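Local coordinates for protein nucleoporin p58/p45 (Homo sapiens, PDB 4JO7) that probably serves as a structural component of the nuclear pore complex, which carries traffic across the nuclear membrane, this piece being a helical segment of the longer protein, at residues 10-13 / 14-17. Sequence-based numbering, arbitrary orientation.
Sequences LVQQ and FEVQ
Four consecutive i to i+4 backbone hydrogen bonds tie Leu10 to Phe14, Val11 to Glu15, Gln12 to Val16 and Gln13 to Gln17, as expected of two successive turns of an alpha helix. The shortest joins Phe14 N to Leu10 O at 2.8 Å and is the most bent, at 144° at the hydrogen. The longest joins Val16 N to Gln12 O at 3.2 Å.

Among polar side chains, Gln12 and Glu15 run alongside each other in the same direction. Gln12 OE1 stands 3.1 Å from Glu15 OE2, but both are acceptors, so proximity here is no bond, and the amide and carboxylate planes are turned 72° apart. A bend at chi2 folds the Gln12 chain, and its NE2 instead donates to Arg8 O, one turn earlier.

The remaining contacts set carbon against oxygen: Val11 CG1 lies 3.9 Å from Glu15 OE2, while Phe14 CB rests 3.3 Å from Leu10 O. With CG anti to the backbone N (chi1 -174°), the Phe14 ring leads away from this turn.

Gln12 and Glu15 lie on an exposed face of helix 2-29. Its buried face, consistent with the predicted coiled coil, sets Val11 on Gln65 and Phe14 on Ala61 of helix 43-85, and both also on apolar side chains of another protein's chain.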
ATOM      1  N   LEU F  10     -12.760  -8.870  -2.673  1.00 14.03           N
ATOM      2  CA  LEU F  10     -12.263  -8.780  -1.297  1.00 13.55           C
ATOM      3  C   LEU F  10     -12.580  -7.426  -0.670  1.00 13.39           C
ATOM      4  O   LEU F  10     -12.925  -7.352   0.507  1.00 13.43           O
ATOM      5  CB  LEU F  10     -10.757  -9.053  -1.234  1.00 10.05           C
ATOM      6  CG  LEU F  10     -10.317 -10.496  -1.495  1.00 17.25           C
ATOM      7  CD1 LEU F  10      -8.809 -10.618  -1.424  1.00 14.15           C
ATOM      8  CD2 LEU F  10     -10.973 -11.467  -0.513  1.00 21.68           C
ATOM      9  N   VAL F  11     -12.472  -6.354  -1.445  1.00 12.58           N
ATOM     10  CA  VAL F  11     -12.782  -5.025  -0.926  1.00 14.15           C
ATOM     11  C   VAL F  11     -14.269  -4.902  -0.582  1.00 14.34           C
ATOM     12  O   VAL F  11     -14.628  -4.335   0.447  1.00 15.46           O
ATOM     13  CB  VAL F  11     -12.365  -3.912  -1.913  1.00 12.18           C
ATOM     14  CG1 VAL F  11     -12.928  -2.572  -1.490  1.00 15.48           C
ATOM     15  CG2 VAL F  11     -10.845  -3.838  -2.023  1.00 12.22           C
ATOM     16  N   GLN F  12     -15.133  -5.427  -1.444  1.00 13.03           N
ATOM     17  CA  GLN F  12     -16.565  -5.398  -1.175  1.00 17.40           C
ATOM     18  C   GLN F  12     -16.876  -6.222   0.073  1.00 15.92           C
ATOM     19  O   GLN F  12     -17.641  -5.800   0.928  1.00 15.10           O
ATOM     20  CB  GLN F  12     -17.363  -5.920  -2.372  1.00 21.55           C
ATOM     21  CG  GLN F  12     -17.017  -5.271  -3.717  1.00 36.01           C
ATOM     22  CD  GLN F  12     -16.546  -3.825  -3.604  1.00 49.41           C
ATOM     23  OE1 GLN F  12     -17.181  -2.998  -2.945  1.00 51.20           O
ATOM     24  NE2 GLN F  12     -15.428  -3.513  -4.260  1.00 38.03           N
ATOM     25  N   GLN F  13     -16.262  -7.393   0.188  1.00 13.15           N
ATOM     26  CA  GLN F  13     -16.483  -8.238   1.350  1.00 13.39           C
ATOM     27  C   GLN F  13     -15.931  -7.599   2.624  1.00 14.99           C
ATOM     28  O   GLN F  13     -16.506  -7.750   3.701  1.00 13.24           O
ATOM     29  CB  GLN F  13     -15.876  -9.622   1.122  1.00 15.38           C
ATOM     30  CG  GLN F  13     -16.648 -10.439   0.087  1.00 19.96           C
ATOM     31  CD  GLN F  13     -15.961 -11.737  -0.286  1.00 22.19           C
ATOM     32  OE1 GLN F  13     -14.845 -12.010   0.146  1.00 22.63           O
ATOM     33  NE2 GLN F  13     -16.629 -12.543  -1.102  1.00 34.51           N
ATOM     34  N   PHE F  14     -14.835  -6.862   2.491  1.00 14.56           N
ATOM     35  CA  PHE F  14     -14.235  -6.171   3.627  1.00 14.54           C
ATOM     36  C   PHE F  14     -15.183  -5.104   4.158  1.00 14.14           C
ATOM     37  O   PHE F  14     -15.384  -4.984   5.364  1.00 13.50           O
ATOM     38  CB  PHE F  14     -12.909  -5.530   3.211  1.00 13.19           C
ATOM     39  CG  PHE F  14     -12.148  -4.918   4.351  1.00 11.63           C
ATOM     40  CD1 PHE F  14     -11.398  -5.708   5.199  1.00 18.91           C
ATOM     41  CD2 PHE F  14     -12.186  -3.553   4.573  1.00 11.67           C
ATOM     42  CE1 PHE F  14     -10.696  -5.148   6.249  1.00 15.65           C
ATOM     43  CE2 PHE F  14     -11.484  -2.991   5.619  1.00 15.90           C
ATOM     44  CZ  PHE F  14     -10.738  -3.789   6.454  1.00 15.09           C
ATOM     45  N   GLU F  15     -15.779  -4.340   3.250  1.00 13.27           N
ATOM     46  CA  GLU F  15     -16.733  -3.309   3.629  1.00 15.44           C
ATOM     47  C   GLU F  15     -17.919  -3.891   4.390  1.00 16.74           C
ATOM     48  O   GLU F  15     -18.346  -3.337   5.401  1.00 16.03           O
ATOM     49  CB  GLU F  15     -17.231  -2.566   2.395  1.00 17.98           C
ATOM     50  CG  GLU F  15     -16.183  -1.672   1.758  1.00 23.35           C
ATOM     51  CD  GLU F  15     -16.751  -0.867   0.621  1.00 35.56           C
ATOM     52  OE1 GLU F  15     -17.570   0.040   0.890  1.00 40.16           O
ATOM     53  OE2 GLU F  15     -16.391  -1.152  -0.537  1.00 36.47           O
ATOM     54  N   VAL F  16     -18.454  -5.003   3.900  1.00 17.76           N
ATOM     55  CA  VAL F  16     -19.559  -5.665   4.581  1.00 15.26           C
ATOM     56  C   VAL F  16     -19.145  -6.071   5.989  1.00 20.00           C
ATOM     57  O   VAL F  16     -19.863  -5.813   6.957  1.00 20.19           O
ATOM     58  CB  VAL F  16     -20.040  -6.910   3.800  1.00 15.63           C
ATOM     59  CG1 VAL F  16     -21.006  -7.730   4.636  1.00 17.17           C
ATOM     60  CG2 VAL F  16     -20.688  -6.485   2.487  1.00 19.51           C
ATOM     61  N   GLN F  17     -17.984  -6.707   6.092  1.00 11.60           N
ATOM     62  CA  GLN F  17     -17.458  -7.169   7.369  1.00 18.41           C
ATOM     63  C   GLN F  17     -17.299  -6.011   8.350  1.00 15.98           C
ATOM     64  O   GLN F  17     -17.655  -6.136   9.523  1.00 15.86           O
ATOM     65  CB  GLN F  17     -16.119  -7.876   7.161  1.00 15.73           C
ATOM     66  CG  GLN F  17     -15.463  -8.365   8.440  1.00 34.55           C
ATOM     67  CD  GLN F  17     -14.169  -9.111   8.176  1.00 31.02           C
ATOM     68  OE1 GLN F  17     -13.084  -8.526   8.196  1.00 27.80           O
ATOM     69  NE2 GLN F  17     -14.280 -10.407   7.916  1.00 36.41           N
TER